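Local coordinates for protein probable endoglucanase (PDB 1WZZ) that hydrolyses internal beta-1,4-glucosidic linkages of cellulose and carboxymethyl-cellulose as a glycoside hydrolase family 8 endoglucanase built on an (alpha/alpha)6 barrel, at residues 37-42 / 313-318; 49-54 / 68-73; 115-120 / 177-182; 294-299 / 304-309. All blocks are in the same frame, centred on the assembly; numbering follows the deposited sequence.

Contact 1 (37-42 / 313-318); sequences VVDTGN and PDYYSA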
loop_
_atom_site.group_PDB
_atom_site.type_symbol
_atom_site.label_atom_id
_atom_site.label_comp_id
_atom_site.label_asym_id
_atom_site.label_seq_id
_atom_site.Cartn_x
_atom_site.Cartn_y
_atom_site.Cartn_z
ATOM N N VAL A 37 1.561 -9.032 -13.718
ATOM C CA VAL A 37 1.985 -9.633 -12.449
ATOM C C VAL A 37 0.832 -10.533 -11.988
ATOM O O VAL A 37 -0.319 -10.092 -11.873
ATOM C CB VAL A 37 2.268 -8.529 -11.384
ATOM C CG1 VAL A 37 2.534 -9.155 -9.978
ATOM C CG2 VAL A 37 3.435 -7.704 -11.844
ATOM N N VAL A 38 1.125 -11.811 -11.746
ATOM C CA VAL A 38 0.081 -12.739 -11.318
ATOM C C VAL A 38 0.036 -12.691 -9.798
ATOM O O VAL A 38 0.857 -13.311 -9.129
ATOM C CB VAL A 38 0.391 -14.169 -11.822
ATOM C CG1 VAL A 38 -0.572 -15.157 -11.215
ATOM C CG2 VAL A 38 0.270 -14.202 -13.328
ATOM N N ASP A 39 -0.921 -11.940 -9.246
ATOM C CA ASP A 39 -0.991 -11.783 -7.794
ATOM C C ASP A 39 -2.020 -12.638 -7.073
ATOM O O ASP A 39 -2.421 -12.325 -5.953
ATOM C CB ASP A 39 -1.144 -10.289 -7.418
ATOM C CG ASP A 39 -2.343 -9.611 -8.074
ATOM O OD1 ASP A 39 -2.542 -8.399 -7.837
ATOM O OD2 ASP A 39 -3.082 -10.273 -8.814
ATOM N N THR A 40 -2.403 -13.737 -7.719
ATOM C CA THR A 40 -3.371 -14.696 -7.201
ATOM C C THR A 40 -2.797 -16.106 -7.394
ATOM O O THR A 40 -1.887 -16.301 -8.197
ATOM C CB THR A 40 -4.719 -14.590 -7.964
ATOM O OG1 THR A 40 -5.798 -14.638 -7.026
ATOM C CG2 THR A 40 -4.868 -15.744 -8.963
ATOM N N GLY A 41 -3.350 -17.087 -6.684
ATOM C CA GLY A 41 -2.867 -18.454 -6.786
ATOM C C GLY A 41 -2.879 -19.110 -8.162
ATOM O O GLY A 41 -1.839 -19.590 -8.639
ATOM N N ASN A 42 -4.048 -19.132 -8.805
ATOM C CA ASN A 42 -4.215 -19.766 -10.117
ATOM C C ASN A 42 -3.673 -19.009 -11.330
ATOM O O ASN A 42 -3.459 -19.604 -12.393
ATOM C CB ASN A 42 -5.693 -20.092 -10.329
ATOM C CG ASN A 42 -6.211 -21.098 -9.316
ATOM O OD1 ASN A 42 -7.397 -21.437 -9.307
ATOM N ND2 ASN A 42 -5.319 -21.581 -8.452
ATOM N N PRO A 313 5.442 -18.065 1.468
ATOM C CA PRO A 313 4.396 -19.076 1.241
ATOM C C PRO A 313 3.450 -18.755 0.118
ATOM O O PRO A 313 2.822 -19.654 -0.452
ATOM C CB PRO A 313 3.694 -19.161 2.598
ATOM C CG PRO A 313 3.866 -17.742 3.155
ATOM C CD PRO A 313 5.292 -17.418 2.790
ATOM N N ASP A 314 3.335 -17.469 -0.209
ATOM C CA ASP A 314 2.451 -17.051 -1.275
ATOM C C ASP A 314 2.787 -15.656 -1.747
ATOM O O ASP A 314 3.684 -14.997 -1.203
ATOM C CB ASP A 314 0.982 -17.098 -0.828
ATOM C CG ASP A 314 0.695 -16.245 0.415
ATOM O OD1 ASP A 314 1.523 -15.399 0.815
ATOM O OD2 ASP A 314 -0.405 -16.424 1.001
ATOM N N TYR A 315 2.068 -15.225 -2.778
ATOM C CA TYR A 315 2.257 -13.907 -3.344
ATOM C C TYR A 315 2.109 -12.793 -2.309
ATOM O O TYR A 315 2.940 -11.891 -2.217
ATOM C CB TYR A 315 1.246 -13.677 -4.471
ATOM C CG TYR A 315 1.233 -12.252 -4.924
ATOM C CD1 TYR A 315 0.425 -11.298 -4.291
ATOM C CD2 TYR A 315 2.111 -11.822 -5.913
ATOM C CE1 TYR A 315 0.506 -9.961 -4.625
ATOM C CE2 TYR A 315 2.206 -10.492 -6.252
ATOM C CZ TYR A 315 1.404 -9.562 -5.611
ATOM O OH TYR A 315 1.476 -8.240 -5.966
ATOM N N TYR A 316 1.034 -12.845 -1.530
ATOM C CA TYR A 316 0.807 -11.799 -0.538
ATOM C C TYR A 316 2.026 -11.571 0.347
ATOM O O TYR A 316 2.473 -10.432 0.559
ATOM C CB TYR A 316 -0.390 -12.145 0.352
ATOM C CG TYR A 316 -0.595 -11.116 1.437
ATOM C CD1 TYR A 316 -1.425 -10.003 1.221
ATOM C CD2 TYR A 316 0.085 -11.209 2.647
ATOM C CE1 TYR A 316 -1.562 -9.013 2.198
ATOM C CE2 TYR A 316 -0.023 -10.226 3.606
ATOM C CZ TYR A 316 -0.848 -9.128 3.388
ATOM O OH TYR A 316 -0.930 -8.157 4.378
ATOM N N SER A 317 2.569 -12.654 0.889
ATOM C CA SER A 317 3.712 -12.520 1.782
ATOM C C SER A 317 4.953 -12.032 1.037
ATOM O O SER A 317 5.708 -11.210 1.542
ATOM C CB SER A 317 4.012 -13.862 2.483
ATOM O OG SER A 317 5.013 -13.699 3.487
ATOM N N ALA A 318 5.157 -12.543 -0.170
ATOM C CA ALA A 318 6.320 -12.128 -0.958
ATOM C C ALA A 318 6.298 -10.638 -1.253
ATOM O O ALA A 318 7.301 -9.959 -1.106
ATOM C CB ALA A 318 6.352 -12.894 -2.255
#
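Tyr315 lays its ring against Asp39, and its side chain can be followed outward from the first turn of helix 315-331. CG stands anti to the backbone N (chi1 170°), which sends the ring out from the helix toward the 37-42 loop. CB lies 4.2 Å from Asp39 O, a loose approach. One bond further, CG is 3.7 Å from Asp39 CA, and CD1 lies 3.5 Å from Asp39 O. On the other branch CE2 meets Val37 CG1 at 4.0 Å, the valine crossing the tyrosine at about a right angle. The main contact is over the face: Asp39 CB sits 3.3 Å from the ring centroid, 18° off the normal, a CH-pi contact displaced toward the rim, with Tyr315 CZ 3.2 Å from that carbon. At the tip, Tyr315 OH packs on Gly50 CA. The carboxylate of Asp39 turns elsewhere, OD2 bonding to His47, and its side chain lies about 5 Å from that of Glu49, the probable proton donor. Were Tyr315 exchanged for alanine, Asp39 CB would probably lose its aromatic cover and the loop be less firmly positioned. Asp314 N-caps the helix through the Ser317 amide. The ring thus bridges the start of helix 315-331 and the loop ahead of strand 45-47, with Tyr30 of helix 18-30 meeting it edge-to-face.

Contact 2 (49-54 / 68-73); sequences EGQGYG and QSMWMW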
loop_
_atom_site.group_PDB
_atom_site.type_symbol
_atom_site.label_atom_id
_atom_site.label_comp_id
_atom_site.label_asym_id
_atom_site.label_seq_id
_atom_site.Cartn_x
_atom_site.Cartn_y
_atom_site.Cartn_z
ATOM N N GLU A 49 -2.848 -2.940 -7.896
ATOM C CA GLU A 49 -1.856 -3.027 -6.821
ATOM C C GLU A 49 -0.661 -3.902 -7.207
ATOM O O GLU A 49 0.493 -3.558 -6.946
ATOM C CB GLU A 49 -2.492 -3.606 -5.550
ATOM C CG GLU A 49 -3.395 -2.622 -4.844
ATOM C CD GLU A 49 -4.862 -2.842 -5.143
ATOM O OE1 GLU A 49 -5.668 -2.478 -4.251
ATOM O OE2 GLU A 49 -5.207 -3.359 -6.252
ATOM N N GLY A 50 -0.951 -5.028 -7.843
ATOM C CA GLY A 50 0.111 -5.946 -8.256
ATOM C C GLY A 50 1.042 -5.295 -9.251
ATOM O O GLY A 50 2.257 -5.445 -9.149
ATOM N N GLN A 51 0.491 -4.614 -10.254
ATOM C CA GLN A 51 1.341 -3.930 -11.219
ATOM C C GLN A 51 2.163 -2.868 -10.505
ATOM O O GLN A 51 3.337 -2.698 -10.780
ATOM C CB GLN A 51 0.493 -3.252 -12.303
ATOM C CG GLN A 51 -0.259 -4.201 -13.204
ATOM C CD GLN A 51 0.595 -5.322 -13.762
ATOM O OE1 GLN A 51 0.377 -6.474 -13.407
ATOM N NE2 GLN A 51 1.551 -4.996 -14.647
ATOM N N GLY A 52 1.527 -2.144 -9.584
ATOM C CA GLY A 52 2.217 -1.096 -8.849
ATOM C C GLY A 52 3.367 -1.610 -8.002
ATOM O O GLY A 52 4.466 -1.032 -7.967
ATOM N N TYR A 53 3.121 -2.691 -7.282
ATOM C CA TYR A 53 4.189 -3.264 -6.480
ATOM C C TYR A 53 5.315 -3.743 -7.389
ATOM O O TYR A 53 6.473 -3.445 -7.139
ATOM C CB TYR A 53 3.678 -4.472 -5.677
ATOM C CG TYR A 53 2.868 -4.091 -4.460
ATOM C CD1 TYR A 53 3.340 -3.150 -3.544
ATOM C CD2 TYR A 53 1.634 -4.686 -4.231
ATOM C CE1 TYR A 53 2.578 -2.807 -2.411
ATOM C CE2 TYR A 53 0.870 -4.361 -3.116
ATOM C CZ TYR A 53 1.343 -3.424 -2.219
ATOM O OH TYR A 53 0.538 -3.099 -1.147
ATOM N N GLY A 54 4.961 -4.493 -8.426
ATOM C CA GLY A 54 5.980 -5.002 -9.324
ATOM C C GLY A 54 6.801 -3.884 -9.932
ATOM O O GLY A 54 8.030 -3.969 -9.973
ATOM N N GLN A 68 9.499 -1.566 -17.920
ATOM C CA GLN A 68 8.857 -1.194 -19.178
ATOM C C GLN A 68 7.718 -2.121 -19.550
ATOM O O GLN A 68 6.634 -1.678 -19.949
ATOM C CB GLN A 68 9.918 -1.184 -20.290
ATOM C CG GLN A 68 10.876 -0.022 -20.169
ATOM C CD GLN A 68 12.051 -0.107 -21.141
ATOM O OE1 GLN A 68 12.725 0.901 -21.405
ATOM N NE2 GLN A 68 12.311 -1.303 -21.662
ATOM N N SER A 69 7.961 -3.419 -19.416
ATOM C CA SER A 69 6.965 -4.417 -19.723
ATOM C C SER A 69 5.740 -4.286 -18.819
ATOM O O SER A 69 4.609 -4.325 -19.301
ATOM C CB SER A 69 7.564 -5.822 -19.580
ATOM O OG SER A 69 6.630 -6.834 -19.954
HETATM N N MSE A 70 5.953 -4.137 -17.511
HETATM C CA MSE A 70 4.824 -4.032 -16.594
HETATM C C MSE A 70 4.055 -2.736 -16.753
HETATM O O MSE A 70 2.836 -2.725 -16.606
HETATM C CB MSE A 70 5.280 -4.175 -15.131
HETATM C CG MSE A 70 5.800 -5.570 -14.837
HETATM SE SE MSE A 70 6.311 -5.739 -12.948
HETATM C CE MSE A 70 7.936 -4.841 -13.125
ATOM N N TRP A 71 4.752 -1.652 -17.018
ATOM C CA TRP A 71 4.062 -0.369 -17.184
ATOM C C TRP A 71 3.268 -0.376 -18.485
ATOM O O TRP A 71 2.102 0.043 -18.536
ATOM C CB TRP A 71 5.082 0.759 -17.167
ATOM C CG TRP A 71 4.543 2.110 -17.516
ATOM C CD1 TRP A 71 5.160 3.032 -18.298
ATOM C CD2 TRP A 71 3.292 2.715 -17.092
ATOM N NE1 TRP A 71 4.394 4.174 -18.401
ATOM C CE2 TRP A 71 3.243 4.009 -17.677
ATOM C CE3 TRP A 71 2.217 2.295 -16.289
ATOM C CZ2 TRP A 71 2.161 4.888 -17.488
ATOM C CZ3 TRP A 71 1.131 3.181 -16.103
ATOM C CH2 TRP A 71 1.123 4.458 -16.708
HETATM N N MSE A 72 3.885 -0.850 -19.555
HETATM C CA MSE A 72 3.112 -0.915 -20.793
HETATM C C MSE A 72 1.856 -1.774 -20.580
HETATM O O MSE A 72 0.777 -1.416 -21.054
HETATM C CB MSE A 72 3.959 -1.478 -21.946
HETATM C CG MSE A 72 3.172 -1.626 -23.226
HETATM SE SE MSE A 72 4.358 -2.118 -24.670
HETATM C CE MSE A 72 4.375 -4.023 -24.392
ATOM N N TRP A 73 1.960 -2.890 -19.846
ATOM C CA TRP A 73 0.797 -3.739 -19.616
ATOM C C TRP A 73 -0.256 -2.997 -18.773
ATOM O O TRP A 73 -1.462 -3.037 -19.079
ATOM C CB TRP A 73 1.179 -5.046 -18.905
ATOM C CG TRP A 73 0.016 -6.026 -18.860
ATOM C CD1 TRP A 73 -0.284 -6.988 -19.795
ATOM C CD2 TRP A 73 -1.053 -6.066 -17.901
ATOM N NE1 TRP A 73 -1.463 -7.610 -19.477
ATOM C CE2 TRP A 73 -1.959 -7.065 -18.323
ATOM C CE3 TRP A 73 -1.339 -5.350 -16.728
ATOM C CZ2 TRP A 73 -3.126 -7.366 -17.620
ATOM C CZ3 TRP A 73 -2.498 -5.654 -16.031
ATOM C CH2 TRP A 73 -3.379 -6.652 -16.478
#
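Gln51 reaches from helix 48-61 to Met70 and Trp73 on helix 64-77. Its NE2 gives a hydrogen bond to Met70 O, 3.3 Å long and bent (N-H...O 139°); the acceptor lies near the plane of the glutamine amide, while the donor is tilted from the plane of the backbone carbonyl. The same amide lies across Trp73, with Gln51 CD 3.5 Å from Trp73 CE3 and the two planes 49° apart. The chain gets there by a bend at chi2, which folds the amide toward the partner helix. One turn further on, the selenium of Met70, a selenomethionine, packs 3.7 Å from Gly54 CA, and its CE lies 3.3 Å from Gly54 O. A side chain at Gly54 would run into that selenium, so the absence of a CB lets the two helices come together at this level.

The second shell holds the amide at both ends: Gln51 OE1 accepts from Val37 N, and NE2 also bonds to Gly35 O, pinning the loop before strand 45-47 to the helix. Trp73 is in turn met edge-to-face by Phe90, and Met70 packs on Leu31. The axes of the two short segments come within 9.7 Å and run nearly antiparallel, at 154°, as expected of the helical hairpins that build an (alpha/alpha)6 barrel. Glu49, the probable proton donor, lies at the start of 49-54.

Contact 3 (115-120 / 177-182); sequences LGRAGK and LLQAFD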
loop_
_atom_site.group_PDB
_atom_site.type_symbol
_atom_site.label_atom_id
_atom_site.label_comp_id
_atom_site.label_asym_id
_atom_site.label_seq_id
_atom_site.Cartn_x
_atom_site.Cartn_y
_atom_site.Cartn_z
ATOM N N LEU A 115 6.560 5.067 -11.038
ATOM C CA LEU A 115 6.930 5.898 -12.199
ATOM C C LEU A 115 7.840 7.064 -11.825
ATOM O O LEU A 115 8.791 7.376 -12.557
ATOM C CB LEU A 115 5.656 6.391 -12.891
ATOM C CG LEU A 115 4.930 5.316 -13.738
ATOM C CD1 LEU A 115 3.460 5.724 -13.994
ATOM C CD2 LEU A 115 5.666 5.111 -15.095
ATOM N N GLY A 116 7.568 7.721 -10.702
ATOM C CA GLY A 116 8.445 8.798 -10.282
ATOM C C GLY A 116 9.823 8.224 -9.968
ATOM O O GLY A 116 10.825 8.815 -10.329
ATOM N N ARG A 117 9.882 7.058 -9.317
ATOM C CA ARG A 117 11.173 6.459 -8.983
ATOM C C ARG A 117 11.925 6.048 -10.247
ATOM O O ARG A 117 13.135 6.278 -10.349
ATOM C CB ARG A 117 10.995 5.229 -8.082
ATOM C CG ARG A 117 10.447 5.550 -6.665
ATOM C CD ARG A 117 11.515 6.206 -5.810
ATOM N NE ARG A 117 11.177 6.277 -4.383
ATOM C CZ ARG A 117 10.619 7.330 -3.789
ATOM N NH1 ARG A 117 10.301 8.412 -4.492
ATOM N NH2 ARG A 117 10.464 7.345 -2.465
ATOM N N ALA A 118 11.201 5.447 -11.194
ATOM C CA ALA A 118 11.798 4.987 -12.457
ATOM C C ALA A 118 12.233 6.175 -13.290
ATOM O O ALA A 118 13.260 6.135 -13.947
ATOM C CB ALA A 118 10.789 4.126 -13.258
ATOM N N GLY A 119 11.433 7.231 -13.282
ATOM C CA GLY A 119 11.801 8.420 -14.055
ATOM C C GLY A 119 13.150 8.979 -13.646
ATOM O O GLY A 119 13.975 9.351 -14.492
ATOM N N LYS A 120 13.396 9.019 -12.342
ATOM C CA LYS A 120 14.658 9.537 -11.837
ATOM C C LYS A 120 15.799 8.538 -12.061
ATOM O O LYS A 120 16.872 8.899 -12.562
ATOM C CB LYS A 120 14.542 9.865 -10.346
ATOM C CG LYS A 120 15.796 10.585 -9.813
ATOM C CD LYS A 120 15.772 10.827 -8.307
ATOM C CE LYS A 120 17.021 11.616 -7.889
ATOM N NZ LYS A 120 17.092 11.859 -6.416
ATOM N N LEU A 177 2.842 9.938 -1.382
ATOM C CA LEU A 177 2.261 11.276 -1.135
ATOM C C LEU A 177 3.386 12.318 -1.090
ATOM O O LEU A 177 3.228 13.453 -1.568
ATOM C CB LEU A 177 1.471 11.298 0.177
ATOM C CG LEU A 177 0.308 10.312 0.264
ATOM C CD1 LEU A 177 -0.394 10.484 1.626
ATOM C CD2 LEU A 177 -0.650 10.538 -0.878
ATOM N N LEU A 178 4.537 11.941 -0.525
ATOM C CA LEU A 178 5.654 12.865 -0.463
ATOM C C LEU A 178 6.159 13.137 -1.885
ATOM O O LEU A 178 6.427 14.286 -2.243
ATOM C CB LEU A 178 6.790 12.292 0.398
ATOM C CG LEU A 178 6.604 12.266 1.926
ATOM C CD1 LEU A 178 7.799 11.513 2.558
ATOM C CD2 LEU A 178 6.514 13.683 2.492
ATOM N N GLN A 179 6.282 12.087 -2.689
ATOM C CA GLN A 179 6.731 12.265 -4.060
ATOM C C GLN A 179 5.753 13.131 -4.855
ATOM O O GLN A 179 6.173 13.921 -5.715
ATOM C CB GLN A 179 6.881 10.923 -4.757
ATOM C CG GLN A 179 7.448 11.099 -6.152
ATOM C CD GLN A 179 7.906 9.823 -6.747
ATOM O OE1 GLN A 179 9.116 9.562 -6.844
ATOM N NE2 GLN A 179 6.954 9.000 -7.166
ATOM N N ALA A 180 4.453 12.979 -4.594
ATOM C CA ALA A 180 3.442 13.769 -5.312
ATOM C C ALA A 180 3.701 15.255 -5.057
ATOM O O ALA A 180 3.651 16.084 -5.973
ATOM C CB ALA A 180 2.041 13.409 -4.809
ATOM N N PHE A 181 3.948 15.602 -3.801
ATOM C CA PHE A 181 4.186 17.013 -3.484
ATOM C C PHE A 181 5.486 17.469 -4.127
ATOM O O PHE A 181 5.567 18.575 -4.672
ATOM C CB PHE A 181 4.251 17.231 -1.970
ATOM C CG PHE A 181 4.509 18.656 -1.603
ATOM C CD1 PHE A 181 3.526 19.623 -1.837
ATOM C CD2 PHE A 181 5.748 19.048 -1.112
ATOM C CE1 PHE A 181 3.778 20.979 -1.590
ATOM C CE2 PHE A 181 6.016 20.401 -0.858
ATOM C CZ PHE A 181 5.027 21.368 -1.100
ATOM N N ASP A 182 6.508 16.627 -4.079
ATOM C CA ASP A 182 7.785 16.995 -4.677
ATOM C C ASP A 182 7.691 17.211 -6.192
ATOM O O ASP A 182 8.375 18.082 -6.747
ATOM C CB ASP A 182 8.845 15.921 -4.395
ATOM C CG ASP A 182 9.344 15.946 -2.960
ATOM O OD1 ASP A 182 10.092 15.019 -2.588
ATOM O OD2 ASP A 182 9.004 16.880 -2.203
#
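Arg117 and Gln179 meet with their flat groups almost perpendicular, the guanidinium and amide planes 86° apart, where helix 105-122 packs beside helix 174-184 in the (alpha/alpha)6 barrel. Gln179 OE1 comes to the edge of the guanidinium, near its plane, and takes a weak hydrogen bond from Arg117 NH1 at 2.9 Å, bent to 120°. The arginine arrives by a bend at chi2 (-73°), whereas the glutamine reaches straight across: its CG is anti to the backbone N and the chain stays extended beyond. That reach carries the amide onto Gly116, where a side chain would collide with NE2. The stronger partners are elsewhere. Arg117 NE forms a salt bridge with Glu330 of helix 315-331, and Gln179 NE2 donates to Tyr135 OH and Leu113 O, which settles which end of the amide faces the arginine. With a leucine in place of Gln179, Tyr135 OH and the Leu113 carbonyl would probably lose a donor, and Arg117 NH1 its weak bond. At the closest approach to the glycine, Gln179 NE2 lies 3.5 Å from Gly116 CA.

Contact 4 (294-299 / 304-309); sequences VAECTG and GELPTL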
loop_
_atom_site.group_PDB
_atom_site.type_symbol
_atom_site.label_atom_id
_atom_site.label_comp_id
_atom_site.label_asym_id
_atom_site.label_seq_id
_atom_site.Cartn_x
_atom_site.Cartn_y
_atom_site.Cartn_z
ATOM N N VAL A 294 7.555 -6.457 8.455
ATOM C CA VAL A 294 7.056 -5.164 8.905
ATOM C C VAL A 294 7.378 -4.912 10.370
ATOM O O VAL A 294 7.851 -3.831 10.747
ATOM C CB VAL A 294 5.528 -5.055 8.686
ATOM C CG1 VAL A 294 4.989 -3.763 9.339
ATOM C CG2 VAL A 294 5.234 -5.044 7.189
ATOM N N ALA A 295 7.123 -5.922 11.205
ATOM C CA ALA A 295 7.389 -5.800 12.631
ATOM C C ALA A 295 8.847 -5.509 12.934
ATOM O O ALA A 295 9.164 -4.700 13.809
ATOM C CB ALA A 295 6.938 -7.090 13.347
ATOM N N GLU A 296 9.744 -6.152 12.192
ATOM C CA GLU A 296 11.171 -5.936 12.415
ATOM C C GLU A 296 11.581 -4.490 12.152
ATOM O O GLU A 296 12.533 -4.001 12.754
ATOM C CB GLU A 296 11.990 -6.932 11.566
ATOM C CG GLU A 296 11.857 -8.365 12.110
ATOM C CD GLU A 296 12.450 -9.451 11.228
ATOM O OE1 GLU A 296 12.653 -10.573 11.741
ATOM O OE2 GLU A 296 12.680 -9.219 10.036
ATOM N N CYS A 297 10.866 -3.795 11.273
ATOM C CA CYS A 297 11.228 -2.402 10.994
ATOM C C CYS A 297 10.518 -1.425 11.896
ATOM O O CYS A 297 10.861 -0.232 11.931
ATOM C CB CYS A 297 10.885 -2.040 9.551
ATOM S SG CYS A 297 11.936 -2.840 8.368
ATOM N N THR A 298 9.525 -1.915 12.625
ATOM C CA THR A 298 8.716 -1.034 13.468
ATOM C C THR A 298 8.571 -1.389 14.937
ATOM O O THR A 298 7.483 -1.257 15.510
ATOM C CB THR A 298 7.300 -0.838 12.862
ATOM O OG1 THR A 298 6.644 -2.093 12.669
ATOM C CG2 THR A 298 7.403 -0.119 11.493
ATOM N N GLY A 299 9.659 -1.845 15.547
ATOM C CA GLY A 299 9.596 -2.109 16.975
ATOM C C GLY A 299 9.867 -3.501 17.492
ATOM O O GLY A 299 10.214 -3.649 18.663
ATOM N N GLY A 304 17.167 -8.096 12.809
ATOM C CA GLY A 304 16.919 -7.305 11.617
ATOM C C GLY A 304 17.075 -8.162 10.378
ATOM O O GLY A 304 16.848 -7.692 9.261
ATOM N N GLU A 305 17.460 -9.424 10.572
ATOM C CA GLU A 305 17.646 -10.372 9.464
ATOM C C GLU A 305 16.285 -10.647 8.828
ATOM O O GLU A 305 15.571 -11.541 9.248
ATOM C CB GLU A 305 18.240 -11.664 10.001
ATOM C CG GLU A 305 18.339 -12.746 8.946
ATOM C CD GLU A 305 18.825 -12.190 7.626
ATOM O OE1 GLU A 305 19.935 -11.616 7.605
ATOM O OE2 GLU A 305 18.095 -12.323 6.615
ATOM N N LEU A 306 15.924 -9.864 7.819
ATOM C CA LEU A 306 14.611 -10.017 7.214
ATOM C C LEU A 306 14.321 -11.342 6.549
ATOM O O LEU A 306 15.236 -12.048 6.104
ATOM C CB LEU A 306 14.396 -8.919 6.158
ATOM C CG LEU A 306 14.378 -7.449 6.586
ATOM C CD1 LEU A 306 14.226 -6.563 5.333
ATOM C CD2 LEU A 306 13.222 -7.208 7.554
ATOM N N PRO A 307 13.032 -11.715 6.468
ATOM C CA PRO A 307 12.656 -12.966 5.811
ATOM C C PRO A 307 13.058 -12.768 4.338
ATOM O O PRO A 307 13.203 -11.619 3.898
ATOM C CB PRO A 307 11.132 -13.000 5.936
ATOM C CG PRO A 307 10.863 -12.173 7.178
ATOM C CD PRO A 307 11.873 -11.064 7.117
ATOM N N THR A 308 13.263 -13.864 3.609
ATOM C CA THR A 308 13.600 -13.796 2.180
ATOM C C THR A 308 12.500 -14.457 1.356
ATOM O O THR A 308 11.739 -15.337 1.830
ATOM C CB THR A 308 14.982 -14.453 1.878
ATOM O OG1 THR A 308 14.980 -15.803 2.355
ATOM C CG2 THR A 308 16.099 -13.650 2.561
ATOM N N LEU A 309 12.393 -14.053 0.099
ATOM C CA LEU A 309 11.316 -14.530 -0.752
ATOM C C LEU A 309 11.363 -15.994 -1.174
ATOM O O LEU A 309 10.345 -16.545 -1.589
ATOM C CB LEU A 309 11.191 -13.607 -1.994
ATOM C CG LEU A 309 10.221 -12.430 -1.801
ATOM C CD1 LEU A 309 10.715 -11.498 -0.721
ATOM C CD2 LEU A 309 10.035 -11.682 -3.120
HETATM O O HOH W 1 13.345 -12.442 10.147
#
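The carboxylate of Glu296 is the flat group that meets Leu306 and Pro307, and it does so through its oxygens rather than its central carbon. Off OE2 stand carbon atoms: Leu306 CD2 at 3.2 Å, a tight approach, and Pro307 CD, at the rim of the proline ring, at 3.5 Å from the same oxygen. Leu306 CA is also 3.5 Å from OE2. The other oxygen deals with water. Water 1 donates to Glu296 OE1 at 2.6 Å and to Glu305 O, also at 2.6 Å, bridging two acceptors, OE1 and Glu305 O, that lie 4.0 Å apart.

Glu296 gets there on an extended chain, chi2 171°, running out from helix 289-297, and Leu306 runs antiparallel alongside it before packing on Arg328 of helix 315-331. Two residues on from Glu296, Thr298 OG1 bonds back to Val294 O from above the carbonyl plane. The connection then returns through Gly304, whose positive phi of 112° suits glycine. Pro307 O bonds to Tyr325 OH, fastening this returning loop to helix 315-331.

With both protons of the water spent on acceptors, the chemistry is consistent with an ionised Glu296: OE1 is held through the water, while OE2 rests against CH groups, some of them, such as the proline CD beside nitrogen, probably slightly positive.

Overall arrangement
From the N terminus, the 37-42 loop opens contact 1, which closes only at 313-318 near the end of the chain and so brings the two ends of the fold together. The other three contacts lie within that span and follow one another without crossing: contact 2 pairs neighbouring helices 48-61 and 64-77, contact 3 joins helix 105-122 to helix 174-184, and contact 4 folds the loop that leads on to helix 315-331 back against helix 289-297. Contact 1 touches both contact 2 and contact 4, the latter where Ala318 O packs on Leu309. Contact 3 reaches contact 2 through Leu115 and Trp71, yet stays about 13 Å from contact 1, nearest atoms.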